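PDB 4Q5F: glutathione S-transferase 1 from Ascaris suum, which conjugates reduced glutathione to a wide range of exogenous and endogenous hydrophobic electrophiles and can also act as a glutathione peroxidase. Local coordinates for residues L26-V39 against S76-L89. Residues are numbered along the deposited sequence; the frame is centred on the assembly and turned at random.
Sequences LGEGARLIFHQAGV and SAAIYRYLGRQFGL. With GSH (glutathione), chain E.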
ATOM      1  N   LEU B  26      12.943   5.188  -0.085  1.00 19.03           N
ATOM      2  CA  LEU B  26      12.087   4.155   0.493  1.00 24.39           C
ATOM      3  C   LEU B  26      12.842   3.305   1.509  1.00 22.31           C
ATOM      4  O   LEU B  26      12.247   2.758   2.438  1.00 26.11           O
ATOM      5  CB  LEU B  26      11.532   3.247  -0.608  1.00 29.20           C
ATOM      6  CG  LEU B  26      10.592   3.880  -1.635  1.00 25.99           C
ATOM      7  CD1 LEU B  26      10.272   2.877  -2.731  1.00 27.50           C
ATOM      8  CD2 LEU B  26       9.316   4.377  -0.975  1.00 17.77           C
ATOM      9  N   GLY B  27      14.153   3.190   1.327  1.00 21.70           N
ATOM     10  CA  GLY B  27      14.971   2.361   2.193  1.00 22.31           C
ATOM     11  C   GLY B  27      15.075   2.907   3.604  1.00 20.25           C
ATOM     12  O   GLY B  27      15.159   2.146   4.568  1.00 20.73           O
ATOM     13  N   GLU B  28      15.065   4.232   3.723  1.00 22.93           N
ATOM     14  CA  GLU B  28      15.268   4.903   5.006  1.00 23.27           C
ATOM     15  C   GLU B  28      14.243   4.482   6.051  1.00 22.88           C
ATOM     16  O   GLU B  28      14.538   4.454   7.246  1.00 22.32           O
ATOM     17  CB  GLU B  28      15.206   6.420   4.820  1.00 21.43           C
ATOM     18  CG  GLU B  28      15.644   7.221   6.039  1.00 22.46           C
ATOM     19  CD  GLU B  28      17.098   6.979   6.409  1.00 29.97           C
ATOM     20  OE1 GLU B  28      17.885   6.589   5.519  1.00 22.20           O
ATOM     21  OE2 GLU B  28      17.451   7.176   7.590  1.00 23.07           O
ATOM     22  N   GLY B  29      13.033   4.178   5.595  1.00 24.35           N
ATOM     23  CA  GLY B  29      11.975   3.738   6.483  1.00 21.94           C
ATOM     24  C   GLY B  29      12.411   2.548   7.314  1.00 16.99           C
ATOM     25  O   GLY B  29      12.280   2.554   8.537  1.00 17.88           O
ATOM     26  N   ALA B  30      12.947   1.531   6.646  1.00 16.39           N
ATOM     27  CA  ALA B  30      13.444   0.339   7.323  1.00 18.32           C
ATOM     28  C   ALA B  30      14.583   0.679   8.283  1.00 17.52           C
ATOM     29  O   ALA B  30      14.599   0.214   9.421  1.00 20.13           O
ATOM     30  CB  ALA B  30      13.905  -0.688   6.303  1.00 19.56           C
ATOM     31  N   ARG B  31      15.534   1.484   7.814  1.00 16.42           N
ATOM     32  CA  ARG B  31      16.672   1.896   8.633  1.00 20.02           C
ATOM     33  C   ARG B  31      16.200   2.535   9.930  1.00 22.45           C
ATOM     34  O   ARG B  31      16.678   2.194  11.012  1.00 22.58           O
ATOM     35  CB  ARG B  31      17.550   2.891   7.873  1.00 18.63           C
ATOM     36  CG  ARG B  31      18.198   2.335   6.617  1.00 24.26           C
ATOM     37  CD  ARG B  31      18.951   3.420   5.869  1.00 21.70           C
ATOM     38  NE  ARG B  31      19.532   2.926   4.620  1.00 22.71           N
ATOM     39  CZ  ARG B  31      19.416   3.516   3.433  1.00 19.73           C
ATOM     40  NH1 ARG B  31      18.736   4.648   3.288  1.00 22.39           N
ATOM     41  NH2 ARG B  31      19.991   2.968   2.372  1.00 19.57           N
ATOM     42  N   LEU B  32      15.260   3.467   9.810  1.00 21.38           N
ATOM     43  CA  LEU B  32      14.703   4.164  10.962  1.00 18.96           C
ATOM     44  C   LEU B  32      14.077   3.185  11.950  1.00 20.03           C
ATOM     45  O   LEU B  32      14.185   3.354  13.164  1.00 20.40           O
ATOM     46  CB  LEU B  32      13.651   5.173  10.504  1.00 22.34           C
ATOM     47  CG  LEU B  32      14.197   6.436   9.841  1.00 23.06           C
ATOM     48  CD1 LEU B  32      13.113   7.131   9.039  1.00 17.33           C
ATOM     49  CD2 LEU B  32      14.765   7.375  10.892  1.00 21.65           C
ATOM     50  N   ILE B  33      13.422   2.159  11.422  1.00 18.74           N
ATOM     51  CA  ILE B  33      12.749   1.175  12.261  1.00 21.82           C
ATOM     52  C   ILE B  33      13.768   0.313  13.012  1.00 25.25           C
ATOM     53  O   ILE B  33      13.549  -0.043  14.169  1.00 26.60           O
ATOM     54  CB  ILE B  33      11.787   0.297  11.432  1.00 19.24           C
ATOM     55  CG1 ILE B  33      10.664   1.160  10.852  1.00 18.79           C
ATOM     56  CG2 ILE B  33      11.169  -0.801  12.292  1.00 20.96           C
ATOM     57  CD1 ILE B  33       9.890   0.508   9.724  1.00 14.97           C
ATOM     58  N   PHE B  34      14.876  -0.022  12.355  1.00 22.27           N
ATOM     59  CA  PHE B  34      15.952  -0.751  13.021  1.00 22.75           C
ATOM     60  C   PHE B  34      16.535   0.074  14.162  1.00 26.77           C
ATOM     61  O   PHE B  34      16.652  -0.402  15.291  1.00 21.38           O
ATOM     62  CB  PHE B  34      17.081  -1.090  12.046  1.00 18.59           C
ATOM     63  CG  PHE B  34      16.781  -2.245  11.137  1.00 20.15           C
ATOM     64  CD1 PHE B  34      16.517  -3.502  11.654  1.00 16.68           C
ATOM     65  CD2 PHE B  34      16.796  -2.079   9.763  1.00 14.96           C
ATOM     66  CE1 PHE B  34      16.251  -4.569  10.818  1.00 15.87           C
ATOM     67  CE2 PHE B  34      16.534  -3.141   8.921  1.00 17.34           C
ATOM     68  CZ  PHE B  34      16.260  -4.388   9.448  1.00 18.12           C
ATOM     69  N   HIS B  35      16.901   1.314  13.857  1.00 23.84           N
ATOM     70  CA  HIS B  35      17.597   2.160  14.819  1.00 27.44           C
ATOM     71  C   HIS B  35      16.735   2.487  16.030  1.00 30.44           C
ATOM     72  O   HIS B  35      17.241   2.577  17.145  1.00 32.56           O
ATOM     73  CB  HIS B  35      18.099   3.435  14.144  1.00 20.14           C
ATOM     74  CG  HIS B  35      19.369   3.240  13.378  1.00 25.57           C
ATOM     75  ND1 HIS B  35      19.401   3.090  12.007  1.00 33.94           N
ATOM     76  CD2 HIS B  35      20.652   3.148  13.796  1.00 23.51           C
ATOM     77  CE1 HIS B  35      20.650   2.926  11.615  1.00 31.99           C
ATOM     78  NE2 HIS B  35      21.431   2.957  12.679  1.00 27.91           N
ATOM     79  N   GLN B  36      15.434   2.658  15.816  1.00 26.68           N
ATOM     80  CA  GLN B  36      14.522   2.898  16.927  1.00 24.05           C
ATOM     81  C   GLN B  36      14.555   1.711  17.877  1.00 26.70           C
ATOM     82  O   GLN B  36      14.686   1.870  19.091  1.00 27.72           O
ATOM     83  CB  GLN B  36      13.093   3.112  16.424  1.00 24.39           C
ATOM     84  CG  GLN B  36      12.043   3.202  17.531  1.00 21.36           C
ATOM     85  CD  GLN B  36      12.341   4.294  18.537  1.00 26.67           C
ATOM     86  OE1 GLN B  36      13.126   5.204  18.274  1.00 29.66           O
ATOM     87  NE2 GLN B  36      11.712   4.211  19.701  1.00 24.32           N
ATOM     88  N   ALA B  37      14.440   0.518  17.307  1.00 24.71           N
ATOM     89  CA  ALA B  37      14.392  -0.713  18.079  1.00 23.99           C
ATOM     90  C   ALA B  37      15.768  -1.104  18.619  1.00 26.02           C
ATOM     91  O   ALA B  37      15.879  -1.972  19.483  1.00 30.98           O
ATOM     92  CB  ALA B  37      13.829  -1.828  17.222  1.00 19.48           C
ATOM     93  N   GLY B  38      16.814  -0.463  18.106  1.00 29.26           N
ATOM     94  CA  GLY B  38      18.170  -0.767  18.522  1.00 23.32           C
ATOM     95  C   GLY B  38      18.607  -2.140  18.045  1.00 24.89           C
ATOM     96  O   GLY B  38      19.425  -2.799  18.686  1.00 34.94           O
ATOM     97  N   VAL B  39      18.050  -2.572  16.916  1.00 22.46           N
ATOM     98  CA  VAL B  39      18.381  -3.867  16.331  1.00 24.19           C
ATOM     99  C   VAL B  39      19.424  -3.683  15.234  1.00 27.68           C
ATOM    100  O   VAL B  39      19.247  -2.875  14.324  1.00 28.34           O
ATOM    101  CB  VAL B  39      17.123  -4.557  15.753  1.00 18.49           C
ATOM    102  CG1 VAL B  39      17.484  -5.879  15.055  1.00 16.63           C
ATOM    103  CG2 VAL B  39      16.084  -4.760  16.860  1.00 19.51           C
ATOM    104  N   SER B  76       8.644  -2.099   0.109  1.00 15.28           N
ATOM    105  CA  SER B  76       8.971  -1.316   1.302  1.00 14.16           C
ATOM    106  C   SER B  76       7.934  -1.397   2.427  1.00 20.03           C
ATOM    107  O   SER B  76       8.286  -1.624   3.585  1.00 16.94           O
ATOM    108  CB  SER B  76       9.170   0.149   0.908  1.00 19.66           C
ATOM    109  OG  SER B  76       8.001   0.676   0.305  1.00 21.03           O
ATOM    110  N   ALA B  77       6.663  -1.193   2.095  1.00 16.81           N
ATOM    111  CA  ALA B  77       5.615  -1.175   3.111  1.00 18.62           C
ATOM    112  C   ALA B  77       5.511  -2.528   3.817  1.00 20.97           C
ATOM    113  O   ALA B  77       5.291  -2.591   5.028  1.00 14.46           O
ATOM    114  CB  ALA B  77       4.280  -0.784   2.499  1.00 10.73           C
ATOM    115  N   ALA B  78       5.673  -3.606   3.058  1.00 15.46           N
ATOM    116  CA  ALA B  78       5.682  -4.943   3.637  1.00 19.73           C
ATOM    117  C   ALA B  78       6.887  -5.087   4.560  1.00 19.62           C
ATOM    118  O   ALA B  78       6.814  -5.753   5.591  1.00 19.98           O
ATOM    119  CB  ALA B  78       5.719  -5.998   2.543  1.00 12.38           C
ATOM    120  N   ILE B  79       7.994  -4.453   4.182  1.00 18.36           N
ATOM    121  CA  ILE B  79       9.208  -4.480   4.992  1.00 17.30           C
ATOM    122  C   ILE B  79       9.008  -3.696   6.287  1.00 19.08           C
ATOM    123  O   ILE B  79       9.384  -4.164   7.361  1.00 19.13           O
ATOM    124  CB  ILE B  79      10.422  -3.919   4.211  1.00 16.38           C
ATOM    125  CG1 ILE B  79      10.757  -4.841   3.038  1.00 18.05           C
ATOM    126  CG2 ILE B  79      11.640  -3.773   5.122  1.00 15.58           C
ATOM    127  CD1 ILE B  79      11.748  -4.259   2.050  1.00 17.50           C
ATOM    128  N   TYR B  80       8.422  -2.505   6.182  1.00 18.18           N
ATOM    129  CA  TYR B  80       8.144  -1.684   7.355  1.00 16.39           C
ATOM    130  C   TYR B  80       7.302  -2.461   8.360  1.00 18.92           C
ATOM    131  O   TYR B  80       7.622  -2.515   9.547  1.00 17.41           O
ATOM    132  CB  TYR B  80       7.379  -0.415   6.972  1.00 17.65           C
ATOM    133  CG  TYR B  80       8.035   0.471   5.935  1.00 21.91           C
ATOM    134  CD1 TYR B  80       9.407   0.451   5.729  1.00 18.50           C
ATOM    135  CD2 TYR B  80       7.270   1.344   5.168  1.00 17.32           C
ATOM    136  CE1 TYR B  80       9.998   1.270   4.781  1.00 15.49           C
ATOM    137  CE2 TYR B  80       7.851   2.161   4.221  1.00 12.89           C
ATOM    138  CZ  TYR B  80       9.214   2.122   4.034  1.00 17.38           C
ATOM    139  OH  TYR B  80       9.790   2.937   3.090  1.00 20.76           O
ATOM    140  N   ARG B  81       6.221  -3.057   7.867  1.00 15.39           N
ATOM    141  CA  ARG B  81       5.262  -3.747   8.716  1.00 19.53           C
ATOM    142  C   ARG B  81       5.885  -4.978   9.364  1.00 23.21           C
ATOM    143  O   ARG B  81       5.648  -5.260  10.542  1.00 20.24           O
ATOM    144  CB  ARG B  81       4.034  -4.155   7.898  1.00 19.05           C
ATOM    145  CG  ARG B  81       2.911  -4.762   8.732  1.00 16.08           C
ATOM    146  CD  ARG B  81       1.642  -4.974   7.916  1.00 15.79           C
ATOM    147  NE  ARG B  81       1.233  -3.759   7.207  1.00 20.95           N
ATOM    148  CZ  ARG B  81       1.448  -3.517   5.915  1.00 17.42           C
ATOM    149  NH1 ARG B  81       2.063  -4.408   5.142  1.00 16.93           N
ATOM    150  NH2 ARG B  81       1.037  -2.375   5.385  1.00 20.97           N
ATOM    151  N   TYR B  82       6.677  -5.711   8.590  1.00 13.83           N
ATOM    152  CA  TYR B  82       7.328  -6.909   9.099  1.00 21.47           C
ATOM    153  C   TYR B  82       8.273  -6.551  10.242  1.00 24.74           C
ATOM    154  O   TYR B  82       8.242  -7.173  11.303  1.00 23.60           O
ATOM    155  CB  TYR B  82       8.098  -7.625   7.989  1.00 21.58           C
ATOM    156  CG  TYR B  82       8.870  -8.824   8.483  1.00 20.52           C
ATOM    157  CD1 TYR B  82       8.233 -10.037   8.710  1.00 26.49           C
ATOM    158  CD2 TYR B  82      10.232  -8.742   8.734  1.00 16.67           C
ATOM    159  CE1 TYR B  82       8.935 -11.137   9.169  1.00 29.38           C
ATOM    160  CE2 TYR B  82      10.942  -9.836   9.192  1.00 26.05           C
ATOM    161  CZ  TYR B  82      10.288 -11.030   9.408  1.00 26.93           C
ATOM    162  OH  TYR B  82      10.988 -12.122   9.864  1.00 28.31           O
ATOM    163  N   LEU B  83       9.109  -5.545  10.018  1.00 18.50           N
ATOM    164  CA  LEU B  83      10.019  -5.063  11.049  1.00 20.89           C
ATOM    165  C   LEU B  83       9.250  -4.519  12.244  1.00 24.86           C
ATOM    166  O   LEU B  83       9.607  -4.776  13.394  1.00 25.21           O
ATOM    167  CB  LEU B  83      10.927  -3.969  10.481  1.00 16.79           C
ATOM    168  CG  LEU B  83      12.222  -4.429   9.809  1.00 20.22           C
ATOM    169  CD1 LEU B  83      12.009  -5.671   8.971  1.00 27.51           C
ATOM    170  CD2 LEU B  83      12.796  -3.311   8.950  1.00 16.32           C
ATOM    171  N   GLY B  84       8.198  -3.760  11.963  1.00 22.20           N
ATOM    172  CA  GLY B  84       7.400  -3.144  13.005  1.00 21.10           C
ATOM    173  C   GLY B  84       6.815  -4.161  13.962  1.00 24.48           C
ATOM    174  O   GLY B  84       6.879  -3.989  15.180  1.00 23.56           O
ATOM    175  N   ARG B  85       6.244  -5.224  13.407  1.00 20.56           N
ATOM    176  CA  ARG B  85       5.630  -6.273  14.210  1.00 18.36           C
ATOM    177  C   ARG B  85       6.677  -7.070  14.978  1.00 25.94           C
ATOM    178  O   ARG B  85       6.460  -7.442  16.130  1.00 34.82           O
ATOM    179  CB  ARG B  85       4.802  -7.195  13.316  1.00 17.29           C
ATOM    180  CG  ARG B  85       3.496  -6.566  12.873  1.00 24.27           C
ATOM    181  CD  ARG B  85       2.925  -7.209  11.624  1.00 33.88           C
ATOM    182  NE  ARG B  85       2.375  -8.537  11.881  1.00 46.36           N
ATOM    183  CZ  ARG B  85       1.339  -9.064  11.230  1.00 55.11           C
ATOM    184  NH1 ARG B  85       0.719  -8.378  10.275  1.00 39.20           N
ATOM    185  NH2 ARG B  85       0.915 -10.283  11.537  1.00 45.61           N
ATOM    186  N   GLN B  86       7.814  -7.321  14.338  1.00 25.46           N
ATOM    187  CA  GLN B  86       8.912  -8.032  14.983  1.00 23.06           C
ATOM    188  C   GLN B  86       9.431  -7.271  16.198  1.00 25.82           C
ATOM    189  O   GLN B  86       9.855  -7.883  17.179  1.00 31.54           O
ATOM    190  CB  GLN B  86      10.060  -8.252  13.993  1.00 22.45           C
ATOM    191  CG  GLN B  86       9.809  -9.352  12.974  1.00 25.92           C
ATOM    192  CD  GLN B  86       9.678 -10.720  13.612  1.00 33.70           C
ATOM    193  OE1 GLN B  86      10.413 -11.060  14.539  1.00 37.86           O
ATOM    194  NE2 GLN B  86       8.734 -11.513  13.120  1.00 25.58           N
ATOM    195  N   PHE B  87       9.389  -5.942  16.133  1.00 18.96           N
ATOM    196  CA  PHE B  87      10.008  -5.101  17.158  1.00 18.83           C
ATOM    197  C   PHE B  87       8.993  -4.433  18.087  1.00 21.77           C
ATOM    198  O   PHE B  87       9.348  -3.547  18.865  1.00 25.41           O
ATOM    199  CB  PHE B  87      10.875  -4.017  16.507  1.00 18.35           C
ATOM    200  CG  PHE B  87      11.935  -4.550  15.577  1.00 17.87           C
ATOM    201  CD1 PHE B  87      12.315  -5.884  15.611  1.00 22.57           C
ATOM    202  CD2 PHE B  87      12.558  -3.706  14.673  1.00 17.91           C
ATOM    203  CE1 PHE B  87      13.289  -6.363  14.754  1.00 17.81           C
ATOM    204  CE2 PHE B  87      13.533  -4.182  13.816  1.00 21.77           C
ATOM    205  CZ  PHE B  87      13.898  -5.511  13.857  1.00 20.65           C
ATOM    206  N   GLY B  88       7.734  -4.851  18.008  1.00 25.59           N
ATOM    207  CA  GLY B  88       6.699  -4.289  18.857  1.00 18.05           C
ATOM    208  C   GLY B  88       6.461  -2.810  18.609  1.00 25.26           C
ATOM    209  O   GLY B  88       6.181  -2.055  19.541  1.00 26.07           O
ATOM    210  N   LEU B  89       6.579  -2.399  17.349  1.00 22.74           N
ATOM    211  CA  LEU B  89       6.330  -1.017  16.945  1.00 28.57           C
ATOM    212  C   LEU B  89       5.183  -0.964  15.942  1.00 22.57           C
ATOM    213  O   LEU B  89       5.177  -0.134  15.032  1.00 23.95           O
ATOM    214  CB  LEU B  89       7.590  -0.413  16.317  1.00 24.22           C
ATOM    215  CG  LEU B  89       8.779  -0.188  17.250  1.00 26.07           C
ATOM    216  CD1 LEU B  89      10.032   0.117  16.447  1.00 25.53           C
ATOM    217  CD2 LEU B  89       8.478   0.943  18.219  1.00 29.23           C
TER
HETATM  218  N1  GSH E 301       6.448  -0.331  -4.606  1.00 14.84           N
HETATM  219  CA1 GSH E 301       7.844  -0.471  -4.394  1.00 22.11           C
HETATM  220  C1  GSH E 301       8.139  -0.390  -2.914  1.00 21.32           C
HETATM  221  O11 GSH E 301       9.130  -0.996  -2.429  1.00 20.73           O
HETATM  222  O12 GSH E 301       7.394   0.286  -2.159  1.00 17.67           O
HETATM  223  CB1 GSH E 301       8.583   0.637  -5.127  1.00 18.57           C
HETATM  224  CG1 GSH E 301      10.092   0.363  -5.099  1.00 21.47           C
HETATM  225  CD1 GSH E 301      10.847   1.283  -6.069  1.00 24.56           C
HETATM  226  OE1 GSH E 301      10.230   1.977  -6.848  1.00 32.61           O
HETATM  227  N2  GSH E 301      12.291   1.310  -6.043  1.00 27.76           N
HETATM  228  CA2 GSH E 301      13.051   2.141  -6.928  1.00 24.74           C
HETATM  229  C2  GSH E 301      13.981   1.268  -7.756  1.00 22.91           C
HETATM  230  O2  GSH E 301      14.277   0.152  -7.362  1.00 20.64           O
HETATM  231  CB2 GSH E 301      13.898   3.103  -6.140  1.00 24.20           C
HETATM  232  SG2 GSH E 301      12.873   4.120  -5.126  1.00 41.63           S
HETATM  233  N3  GSH E 301      14.526   1.773  -8.996  1.00 24.08           N
HETATM  234  CA3 GSH E 301      15.411   0.963  -9.793  1.00 24.94           C
HETATM  235  C3  GSH E 301      14.612   0.213 -10.858  1.00 29.99           C
HETATM  236  O31 GSH E 301      13.357   0.186 -10.797  1.00 34.35           O
HETATM  237  O32 GSH E 301      15.216  -0.375 -11.792  1.00 31.26           O
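Tyr80 OH reaches across to the amino-terminal end of helix 27-37 and donates to Leu26 O (2.5 Å), in the carbonyl plane on a lone pair, with a C=O...OH angle of 129°. The two helices belong to the thioredoxin-like domain of this sigma-class transferase and run almost parallel, 6° between axes 9.2 Å apart. The direction a side chain would take from Gly29 CA is filled by the Tyr80 ring, with CE1 3.6 Å from that CA. Ile33 divides its branches: CD1 rests on Tyr80 CA and CB, while chi1 turns CG2 anti to the backbone N, toward Leu83 CB (3.7 Å). Leu83 CD2 sits over one face of the Phe34 ring, 4.0 Å from its centroid, a CH-pi contact. A Schellman motif ends helix 27-37: Gly38 at C-prime has positive phi, Val39 N bonds to Phe34 O and Gly38 N weakly to His35 O. Val39 CG2 covers the centre of one Phe87 face, 13° off the normal; Leu83 O lies over the opposite face, toward the rim. At the other end, Leu26 CD1 packs on CG1 of glutathione, and Ser76 holds the gamma-glutamyl carboxylate twice, N to O11 (2.8 Å) and OG to O12 (2.6 Å).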